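Local structure of fatty-acid-binding protein 1 (Arabidopsis thaliana, 4DOO) at residues E7-I18 and D41-A49; I70-L80 and R192-A200. The protein binds fatty acids in plastids, preferring saturated ones, and may take part in alpha-linolenic acid metabolism. All blocks are in the same frame, centred on the assembly; numbering follows the deposited sequence.

Interaction 1: residues E7-I18 and D41-A49; sequences EPKTGFSFPASI and DVYAFGVYA. With DAO (lauric acid), chain C; DAO (lauric acid), chain D.
I18 lies over one face of the Y48 ring, its CD1 3.7 Å from the ring centroid and 9° off the normal, a CH-pi contact. The setting is the antiparallel sheet of the chalcone isomerase fold. Residues 12-18 run alongside 44-48 in the same direction, over one face of strand 39-50, without pairing with it; strand 22-33 lies between them in the sheet order. Contact is therefore made by side chains. The Y48 hydroxyl donates to P15 O at 2.7 Å, in the carbonyl plane and on a lone pair, so it ties the ring end to the N-terminal backbone. P15 CD and CG also pack against this hydroxyl. F14 has CG anti to its carbonyl carbon (chi1 -68°), and its ring reaches across to the strand: CZ meets A44 CB at 3.9 Å, and CE1 comes to 3.5 Å from G46 N. G46 has no side chain, and the F14 ring lies against its backbone here. At the far end, extended K9 forms a salt bridge from NZ to OD1 of D41 at 3.0 Å, on the syn lone pair. E7 braces the K9 turn: its OE2 takes bonds from both N and OG1 of T10. The other face of strand 39-50 serves the ligand. V42 and Y43 form a classic beta bulge opposite R30. Y43 CE1 touches C10 of the second lauric acid (chain D) at 3.6 Å. The Y43 hydroxyl, also hydrogen-bonded to Y181, donates to carboxylate O2 of the first lauric acid (chain C) at 2.6 Å.

Interaction 2: residues I70-L80 and R192-A200; sequences IRGNKSFMDDL and REDFLDNAA
R71 has CG anti to the backbone N (chi1 -178°) and bends at chi2 (69°), which lays its guanidinium across helix 189-202. L196 CB sits over one face of the group, 3.3 Å from NE. At the edge, NH2 bonds E193 OE1 at 2.7 Å, close to the guanidinium plane but well above the carboxylate plane. NE bonds D197 OD1 at 2.7 Å, tilted from the guanidinium plane. Water 1 links NH1 to E193 OE2, which R192 also grips with NE and NH2. R192 NH1 bonds G183 O. Replacing R71 with an alanine would probably leave E193 and D197 without this shared cation and uncover L196. The packing is knobs-into-holes: L196 is a knob among R71, F76, M77 and L80, and R71 is a knob among E193, L196, D197 and A200. The axes of 76-80 and 192-200 cross at 79°. The F76 ring turns its edge to L196 O, with I70 CG2 and L80 CD1 on opposite faces. L80 CD1 also meets A199 CB at 3.8 Å. The two acids, one helical turn apart, hold the guanidinium against L196, and their negative charge probably favours the protonated form of R71.

Both segments of interaction 1 come earlier in the chain than either segment of interaction 2. Their centres are about 20 Å apart. Interaction 1 sets strand 13-18, near the N-terminus, against one face of strand 39-50. Interaction 2 joins helices 67-71 and 76-82 to helix 189-202. That last helix lies on the other face of the sheet, where V47 CG1 of 41-49 meets F195 CE2 of 192-200 at 3.4 Å. Strand 39-50 is thus packed between the N-terminal segment and the helical layer. The same strand carries Y43 to the fatty acid, whereas interaction 2 has no residue in the fatty-acid pocket.

Interaction 1: residues E7-I18 and D41-A49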
loop_
_atom_site.group_PDB
_atom_site.type_symbol
_atom_site.label_atom_id
_atom_site.label_comp_id
_atom_site.label_asym_id
_atom_site.label_seq_id
_atom_site.Cartn_x
_atom_site.Cartn_y
_atom_site.Cartn_z
ATOM N N GLU A 7 11.287 1.836 -11.172
ATOM C CA GLU A 7 11.959 1.606 -9.905
ATOM C C GLU A 7 13.348 1.186 -10.384
ATOM O O GLU A 7 13.514 0.117 -10.970
ATOM C CB GLU A 7 11.272 0.478 -9.135
ATOM C CG GLU A 7 11.741 0.311 -7.707
ATOM C CD GLU A 7 13.190 -0.115 -7.613
ATOM O OE1 GLU A 7 14.020 0.689 -7.136
ATOM O OE2 GLU A 7 13.498 -1.256 -8.019
ATOM N N PRO A 8 14.362 2.033 -10.151
ATOM C CA PRO A 8 15.748 1.783 -10.563
ATOM C C PRO A 8 16.380 0.425 -10.267
ATOM O O PRO A 8 16.851 -0.248 -11.185
ATOM C CB PRO A 8 16.515 2.938 -9.910
ATOM C CG PRO A 8 15.687 3.270 -8.712
ATOM C CD PRO A 8 14.291 3.211 -9.269
ATOM N N LYS A 9 16.399 0.022 -9.002
ATOM C CA LYS A 9 17.025 -1.241 -8.636
ATOM C C LYS A 9 16.502 -2.470 -9.365
ATOM O O LYS A 9 17.284 -3.340 -9.741
ATOM C CB LYS A 9 16.928 -1.488 -7.130
ATOM C CG LYS A 9 17.725 -2.712 -6.690
ATOM C CD LYS A 9 17.737 -2.900 -5.187
ATOM C CE LYS A 9 18.662 -4.044 -4.797
ATOM N NZ LYS A 9 18.605 -4.338 -3.339
ATOM N N THR A 10 15.189 -2.539 -9.565
ATOM C CA THR A 10 14.573 -3.686 -10.232
ATOM C C THR A 10 14.261 -3.450 -11.705
ATOM O O THR A 10 14.197 -4.394 -12.487
ATOM C CB THR A 10 13.258 -4.095 -9.536
ATOM O OG1 THR A 10 12.304 -3.038 -9.669
ATOM C CG2 THR A 10 13.497 -4.364 -8.062
ATOM N N GLY A 11 14.066 -2.190 -12.081
ATOM C CA GLY A 11 13.748 -1.878 -13.459
ATOM C C GLY A 11 12.258 -1.941 -13.747
ATOM O O GLY A 11 11.826 -1.644 -14.860
ATOM N N PHE A 12 11.461 -2.317 -12.751
ATOM C CA PHE A 12 10.014 -2.414 -12.947
ATOM C C PHE A 12 9.371 -1.042 -13.126
ATOM O O PHE A 12 9.749 -0.075 -12.467
ATOM C CB PHE A 12 9.362 -3.162 -11.779
ATOM C CG PHE A 12 9.706 -4.630 -11.734
ATOM C CD1 PHE A 12 8.871 -5.531 -11.090
ATOM C CD2 PHE A 12 10.860 -5.112 -12.348
ATOM C CE1 PHE A 12 9.173 -6.892 -11.058
ATOM C CE2 PHE A 12 11.171 -6.472 -12.322
ATOM C CZ PHE A 12 10.323 -7.362 -11.676
ATOM N N SER A 13 8.394 -0.974 -14.023
ATOM C CA SER A 13 7.716 0.278 -14.333
ATOM C C SER A 13 6.308 0.389 -13.755
ATOM O O SER A 13 5.562 -0.591 -13.700
ATOM C CB SER A 13 7.662 0.457 -15.852
ATOM O OG SER A 13 6.994 1.651 -16.208
ATOM N N PHE A 14 5.963 1.598 -13.325
ATOM C CA PHE A 14 4.648 1.899 -12.761
ATOM C C PHE A 14 4.067 3.115 -13.475
ATOM O O PHE A 14 4.744 4.128 -13.638
ATOM C CB PHE A 14 4.757 2.227 -11.270
ATOM C CG PHE A 14 5.149 1.061 -10.416
ATOM C CD1 PHE A 14 4.181 0.281 -9.794
ATOM C CD2 PHE A 14 6.493 0.739 -10.232
ATOM C CE1 PHE A 14 4.546 -0.803 -8.998
ATOM C CE2 PHE A 14 6.862 -0.341 -9.439
ATOM C CZ PHE A 14 5.887 -1.112 -8.821
ATOM N N PRO A 15 2.799 3.034 -13.904
ATOM C CA PRO A 15 2.193 4.180 -14.588
ATOM C C PRO A 15 2.064 5.370 -13.639
ATOM O O PRO A 15 1.826 5.200 -12.443
ATOM C CB PRO A 15 0.841 3.635 -15.042
ATOM C CG PRO A 15 0.517 2.603 -13.992
ATOM C CD PRO A 15 1.851 1.911 -13.800
ATOM N N ALA A 16 2.234 6.571 -14.180
ATOM C CA ALA A 16 2.152 7.797 -13.390
ATOM C C ALA A 16 0.765 7.986 -12.777
ATOM O O ALA A 16 0.597 8.733 -11.809
ATOM C CB ALA A 16 2.508 8.998 -14.263
ATOM N N SER A 17 -0.227 7.313 -13.347
ATOM C CA SER A 17 -1.582 7.409 -12.838
ATOM C C SER A 17 -2.398 6.231 -13.322
ATOM O O SER A 17 -2.014 5.545 -14.272
ATOM C CB SER A 17 -2.242 8.713 -13.299
ATOM O OG SER A 17 -2.397 8.746 -14.708
ATOM N N ILE A 18 -3.518 5.989 -12.649
ATOM C CA ILE A 18 -4.422 4.904 -13.005
ATOM C C ILE A 18 -5.834 5.478 -13.091
ATOM O O ILE A 18 -6.396 5.911 -12.087
ATOM C CB ILE A 18 -4.398 3.776 -11.946
ATOM C CG1 ILE A 18 -2.997 3.162 -11.871
ATOM C CG2 ILE A 18 -5.423 2.704 -12.299
ATOM C CD1 ILE A 18 -2.860 2.074 -10.831
ATOM N N ASP A 41 15.168 -8.876 -2.541
ATOM C CA ASP A 41 14.145 -7.920 -2.954
ATOM C C ASP A 41 12.966 -8.807 -3.325
ATOM O O ASP A 41 13.048 -9.571 -4.287
ATOM C CB ASP A 41 14.583 -7.127 -4.190
ATOM C CG ASP A 41 15.868 -6.348 -3.966
ATOM O OD1 ASP A 41 15.993 -5.695 -2.912
ATOM O OD2 ASP A 41 16.748 -6.385 -4.853
ATOM N N VAL A 42 11.875 -8.714 -2.570
ATOM C CA VAL A 42 10.712 -9.558 -2.825
ATOM C C VAL A 42 9.808 -9.004 -3.915
ATOM O O VAL A 42 9.454 -9.718 -4.855
ATOM C CB VAL A 42 9.897 -9.774 -1.543
ATOM C CG1 VAL A 42 8.769 -10.778 -1.798
ATOM C CG2 VAL A 42 10.817 -10.295 -0.437
ATOM N N TYR A 43 9.426 -7.737 -3.785
ATOM C CA TYR A 43 8.589 -7.100 -4.791
ATOM C C TYR A 43 8.719 -5.585 -4.747
ATOM O O TYR A 43 9.147 -5.017 -3.742
ATOM C CB TYR A 43 7.110 -7.498 -4.626
ATOM C CG TYR A 43 6.432 -7.098 -3.318
ATOM C CD1 TYR A 43 6.272 -8.019 -2.283
ATOM C CD2 TYR A 43 5.911 -5.813 -3.141
ATOM C CE1 TYR A 43 5.600 -7.674 -1.105
ATOM C CE2 TYR A 43 5.245 -5.457 -1.974
ATOM C CZ TYR A 43 5.087 -6.393 -0.960
ATOM O OH TYR A 43 4.390 -6.060 0.179
ATOM N N ALA A 44 8.387 -4.943 -5.862
ATOM C CA ALA A 44 8.416 -3.492 -5.950
ATOM C C ALA A 44 6.964 -3.075 -5.796
ATOM O O ALA A 44 6.062 -3.823 -6.180
ATOM C CB ALA A 44 8.937 -3.048 -7.304
ATOM N N PHE A 45 6.725 -1.903 -5.223
ATOM C CA PHE A 45 5.350 -1.449 -5.066
ATOM C C PHE A 45 5.212 0.032 -5.374
ATOM O O PHE A 45 6.178 0.795 -5.288
ATOM C CB PHE A 45 4.825 -1.780 -3.656
ATOM C CG PHE A 45 5.563 -1.091 -2.537
ATOM C CD1 PHE A 45 5.215 0.202 -2.144
ATOM C CD2 PHE A 45 6.599 -1.741 -1.869
ATOM C CE1 PHE A 45 5.890 0.842 -1.097
ATOM C CE2 PHE A 45 7.284 -1.115 -0.823
ATOM C CZ PHE A 45 6.931 0.178 -0.434
ATOM N N GLY A 46 4.009 0.422 -5.778
ATOM C CA GLY A 46 3.736 1.807 -6.096
ATOM C C GLY A 46 2.480 2.186 -5.343
ATOM O O GLY A 46 1.503 1.434 -5.353
ATOM N N VAL A 47 2.504 3.333 -4.675
ATOM C CA VAL A 47 1.351 3.779 -3.903
ATOM C C VAL A 47 0.642 4.918 -4.629
ATOM O O VAL A 47 1.249 5.954 -4.912
ATOM C CB VAL A 47 1.775 4.265 -2.501
ATOM C CG1 VAL A 47 0.540 4.645 -1.691
ATOM C CG2 VAL A 47 2.566 3.173 -1.784
ATOM N N TYR A 48 -0.642 4.708 -4.920
ATOM C CA TYR A 48 -1.478 5.681 -5.624
ATOM C C TYR A 48 -2.586 6.229 -4.725
ATOM O O TYR A 48 -3.117 5.510 -3.886
ATOM C CB TYR A 48 -2.154 5.036 -6.836
ATOM C CG TYR A 48 -1.223 4.518 -7.901
ATOM C CD1 TYR A 48 -0.547 3.305 -7.739
ATOM C CD2 TYR A 48 -1.034 5.228 -9.082
ATOM C CE1 TYR A 48 0.292 2.812 -8.731
ATOM C CE2 TYR A 48 -0.192 4.745 -10.084
ATOM C CZ TYR A 48 0.464 3.535 -9.902
ATOM O OH TYR A 48 1.296 3.049 -10.888
ATOM N N ALA A 49 -2.938 7.494 -4.923
ATOM C CA ALA A 49 -4.002 8.128 -4.145
ATOM C C ALA A 49 -4.868 8.990 -5.067
ATOM O O ALA A 49 -4.357 9.656 -5.964
ATOM C CB ALA A 49 -3.403 8.984 -3.033
HETATM O O1 DAO C . 4.149 -9.009 3.863
HETATM O O2 DAO C . 4.656 -7.811 2.082
HETATM C C1 DAO C . 3.837 -8.217 2.940
HETATM C C2 DAO C . 2.404 -7.743 2.849
HETATM C C3 DAO C . 1.740 -8.342 1.621
HETATM C C4 DAO C . 0.235 -8.038 1.602
HETATM C C5 DAO C . -0.376 -8.368 0.239
HETATM C C6 DAO C . -0.677 -9.859 0.109
HETATM C C7 DAO C . -0.669 -10.302 -1.345
HETATM C C8 DAO C . -0.503 -11.811 -1.430
HETATM C C9 DAO C . -0.328 -12.267 -2.868
HETATM C C10 DAO C . -0.247 -13.789 -2.936
HETATM C C11 DAO C . -0.772 -14.297 -4.274
HETATM C C12 DAO C . -0.493 -15.776 -4.430
HETATM O O1 DAO D . 14.643 -17.365 1.685
HETATM O O2 DAO D . 13.470 -17.743 -0.138
HETATM C C1 DAO D . 13.759 -17.041 0.858
HETATM C C2 DAO D . 13.011 -15.744 1.074
HETATM C C3 DAO D . 11.674 -16.019 1.757
HETATM C C4 DAO D . 10.553 -15.221 1.102
HETATM C C5 DAO D . 10.054 -14.117 2.028
HETATM C C6 DAO D . 8.533 -14.093 2.077
HETATM C C7 DAO D . 7.990 -12.718 1.701
HETATM C C8 DAO D . 6.633 -12.842 1.024
HETATM C C9 DAO D . 5.833 -11.547 1.125
HETATM C C10 DAO D . 5.342 -11.111 -0.254
HETATM C C11 DAO D . 3.824 -11.170 -0.350
HETATM C C12 DAO D . 3.362 -10.951 -1.776
#

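Interaction 2: residues I70-L80 and R192-A200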
loop_
_atom_site.group_PDB
_atom_site.type_symbol
_atom_site.label_atom_id
_atom_site.label_comp_id
_atom_site.label_asym_id
_atom_site.label_seq_id
_atom_site.Cartn_x
_atom_site.Cartn_y
_atom_site.Cartn_z
ATOM N N ILE A 70 1.953 21.665 5.743
ATOM C CA ILE A 70 1.091 20.489 5.808
ATOM C C ILE A 70 1.986 19.296 6.116
ATOM O O ILE A 70 1.702 18.507 7.021
ATOM C CB ILE A 70 0.372 20.245 4.468
ATOM C CG1 ILE A 70 -0.637 21.368 4.212
ATOM C CG2 ILE A 70 -0.319 18.885 4.483
ATOM C CD1 ILE A 70 -1.221 21.361 2.807
ATOM N N ARG A 71 3.073 19.182 5.358
ATOM C CA ARG A 71 4.031 18.093 5.526
ATOM C C ARG A 71 4.696 18.171 6.898
ATOM O O ARG A 71 4.993 17.146 7.516
ATOM C CB ARG A 71 5.094 18.164 4.426
ATOM C CG ARG A 71 6.131 17.051 4.463
ATOM C CD ARG A 71 5.522 15.693 4.101
ATOM N NE ARG A 71 6.569 14.719 3.809
ATOM C CZ ARG A 71 7.193 13.982 4.720
ATOM N NH1 ARG A 71 6.868 14.089 6.001
ATOM N NH2 ARG A 71 8.166 13.156 4.350
ATOM N N GLY A 72 4.915 19.395 7.374
ATOM C CA GLY A 72 5.542 19.587 8.671
ATOM C C GLY A 72 4.695 19.150 9.855
ATOM O O GLY A 72 5.198 19.045 10.971
ATOM N N ASN A 73 3.410 18.896 9.619
ATOM C CA ASN A 73 2.512 18.466 10.687
ATOM C C ASN A 73 2.654 16.980 10.960
ATOM O O ASN A 73 2.439 16.159 10.073
ATOM C CB ASN A 73 1.059 18.774 10.322
ATOM C CG ASN A 73 0.579 20.082 10.910
ATOM O OD1 ASN A 73 0.363 20.190 12.119
ATOM N ND2 ASN A 73 0.417 21.091 10.059
ATOM N N LYS A 74 3.009 16.636 12.192
ATOM C CA LYS A 74 3.175 15.236 12.559
ATOM C C LYS A 74 1.897 14.439 12.350
ATOM O O LYS A 74 1.938 13.234 12.137
ATOM C CB LYS A 74 3.630 15.123 14.020
ATOM C CG LYS A 74 5.057 15.604 14.243
ATOM C CD LYS A 74 5.521 15.359 15.674
ATOM C CE LYS A 74 6.996 15.709 15.830
ATOM N NZ LYS A 74 7.489 15.455 17.211
ATOM N N SER A 75 0.760 15.121 12.395
ATOM C CA SER A 75 -0.538 14.475 12.223
ATOM C C SER A 75 -0.912 14.143 10.775
ATOM O O SER A 75 -1.833 13.360 10.540
ATOM C CB SER A 75 -1.631 15.376 12.800
ATOM O OG SER A 75 -1.659 16.612 12.097
ATOM N N PHE A 76 -0.207 14.731 9.813
ATOM C CA PHE A 76 -0.528 14.525 8.398
ATOM C C PHE A 76 -0.634 13.070 7.967
ATOM O O PHE A 76 -1.632 12.671 7.366
ATOM C CB PHE A 76 0.491 15.256 7.515
ATOM C CG PHE A 76 0.149 15.245 6.046
ATOM C CD1 PHE A 76 -1.107 15.648 5.604
ATOM C CD2 PHE A 76 1.098 14.870 5.101
ATOM C CE1 PHE A 76 -1.414 15.680 4.241
ATOM C CE2 PHE A 76 0.804 14.897 3.737
ATOM C CZ PHE A 76 -0.451 15.303 3.308
ATOM N N MET A 77 0.391 12.283 8.274
ATOM C CA MET A 77 0.400 10.878 7.893
ATOM C C MET A 77 -0.835 10.124 8.390
ATOM O O MET A 77 -1.504 9.445 7.612
ATOM C CB MET A 77 1.681 10.211 8.407
ATOM C CG MET A 77 1.786 8.723 8.085
ATOM S SD MET A 77 3.415 8.048 8.465
ATOM C CE MET A 77 3.347 7.936 10.239
ATOM N N ASP A 78 -1.152 10.250 9.675
ATOM C CA ASP A 78 -2.316 9.549 10.218
ATOM C C ASP A 78 -3.628 10.108 9.664
ATOM O O ASP A 78 -4.597 9.367 9.488
ATOM C CB ASP A 78 -2.343 9.628 11.746
ATOM C CG ASP A 78 -3.271 8.598 12.361
ATOM O OD1 ASP A 78 -2.865 7.422 12.452
ATOM O OD2 ASP A 78 -4.407 8.953 12.739
ATOM N N ASP A 79 -3.670 11.409 9.395
ATOM C CA ASP A 79 -4.892 12.003 8.855
ATOM C C ASP A 79 -5.186 11.428 7.468
ATOM O O ASP A 79 -6.344 11.145 7.140
ATOM C CB ASP A 79 -4.786 13.533 8.771
ATOM C CG ASP A 79 -4.939 14.216 10.127
ATOM O OD1 ASP A 79 -5.605 13.652 11.022
ATOM O OD2 ASP A 79 -4.408 15.333 10.292
ATOM N N LEU A 80 -4.140 11.255 6.660
ATOM C CA LEU A 80 -4.292 10.697 5.315
ATOM C C LEU A 80 -4.796 9.261 5.361
ATOM O O LEU A 80 -5.744 8.907 4.660
ATOM C CB LEU A 80 -2.961 10.712 4.558
ATOM C CG LEU A 80 -2.472 12.018 3.935
ATOM C CD1 LEU A 80 -1.076 11.800 3.353
ATOM C CD2 LEU A 80 -3.446 12.475 2.847
ATOM N N ARG A 192 7.893 6.053 1.624
ATOM C CA ARG A 192 6.925 6.744 2.468
ATOM C C ARG A 192 7.155 8.248 2.427
ATOM O O ARG A 192 6.205 9.026 2.352
ATOM C CB ARG A 192 7.017 6.268 3.919
ATOM C CG ARG A 192 6.007 6.966 4.826
ATOM C CD ARG A 192 6.310 6.732 6.290
ATOM N NE ARG A 192 7.563 7.361 6.700
ATOM C CZ ARG A 192 8.138 7.155 7.879
ATOM N NH1 ARG A 192 7.567 6.337 8.754
ATOM N NH2 ARG A 192 9.275 7.768 8.184
ATOM N N GLU A 193 8.420 8.655 2.484
ATOM C CA GLU A 193 8.748 10.072 2.459
ATOM C C GLU A 193 8.302 10.712 1.150
ATOM O O GLU A 193 7.756 11.817 1.147
ATOM C CB GLU A 193 10.249 10.268 2.681
ATOM C CG GLU A 193 10.707 9.789 4.058
ATOM C CD GLU A 193 9.980 10.501 5.193
ATOM O OE1 GLU A 193 10.218 11.716 5.385
ATOM O OE2 GLU A 193 9.164 9.855 5.886
ATOM N N ASP A 194 8.529 10.016 0.040
ATOM C CA ASP A 194 8.116 10.523 -1.261
ATOM C C ASP A 194 6.598 10.611 -1.303
ATOM O O ASP A 194 6.043 11.564 -1.837
ATOM C CB ASP A 194 8.604 9.604 -2.388
ATOM C CG ASP A 194 10.097 9.719 -2.631
ATOM O OD1 ASP A 194 10.645 8.904 -3.410
ATOM O OD2 ASP A 194 10.722 10.632 -2.045
ATOM N N PHE A 195 5.926 9.611 -0.740
ATOM C CA PHE A 195 4.470 9.605 -0.742
ATOM C C PHE A 195 3.911 10.813 0.000
ATOM O O PHE A 195 3.020 11.495 -0.503
ATOM C CB PHE A 195 3.935 8.307 -0.112
ATOM C CG PHE A 195 2.450 8.324 0.149
ATOM C CD1 PHE A 195 1.944 8.844 1.337
ATOM C CD2 PHE A 195 1.556 7.840 -0.800
ATOM C CE1 PHE A 195 0.568 8.884 1.576
ATOM C CE2 PHE A 195 0.178 7.876 -0.568
ATOM C CZ PHE A 195 -0.312 8.397 0.621
ATOM N N LEU A 196 4.438 11.070 1.193
ATOM C CA LEU A 196 3.981 12.187 2.009
ATOM C C LEU A 196 4.335 13.529 1.368
ATOM O O LEU A 196 3.539 14.472 1.407
ATOM C CB LEU A 196 4.583 12.085 3.411
ATOM C CG LEU A 196 4.130 10.854 4.208
ATOM C CD1 LEU A 196 4.886 10.784 5.544
ATOM C CD2 LEU A 196 2.627 10.934 4.446
ATOM N N ASP A 197 5.522 13.611 0.775
ATOM C CA ASP A 197 5.946 14.838 0.109
ATOM C C ASP A 197 5.009 15.135 -1.056
ATOM O O ASP A 197 4.536 16.259 -1.207
ATOM C CB ASP A 197 7.376 14.725 -0.444
ATOM C CG ASP A 197 8.450 14.813 0.636
ATOM O OD1 ASP A 197 8.161 15.294 1.750
ATOM O OD2 ASP A 197 9.603 14.413 0.355
ATOM N N ASN A 198 4.733 14.123 -1.878
ATOM C CA ASN A 198 3.873 14.320 -3.037
ATOM C C ASN A 198 2.395 14.453 -2.691
ATOM O O ASN A 198 1.649 15.128 -3.403
ATOM C CB ASN A 198 4.098 13.202 -4.070
ATOM C CG ASN A 198 5.510 13.219 -4.641
ATOM O OD1 ASN A 198 6.059 14.290 -4.924
ATOM N ND2 ASN A 198 6.104 12.039 -4.816
ATOM N N ALA A 199 1.967 13.816 -1.603
ATOM C CA ALA A 199 0.571 13.923 -1.185
ATOM C C ALA A 199 0.338 15.359 -0.719
ATOM O O ALA A 199 -0.726 15.936 -0.947
ATOM C CB ALA A 199 0.270 12.941 -0.037
ATOM N N ALA A 200 1.349 15.932 -0.073
ATOM C CA ALA A 200 1.264 17.299 0.429
ATOM C C ALA A 200 1.218 18.298 -0.725
ATOM O O ALA A 200 0.590 19.353 -0.621
ATOM C CB ALA A 200 2.460 17.600 1.330
HETATM O O HOH W 1 7.827 11.671 7.540
#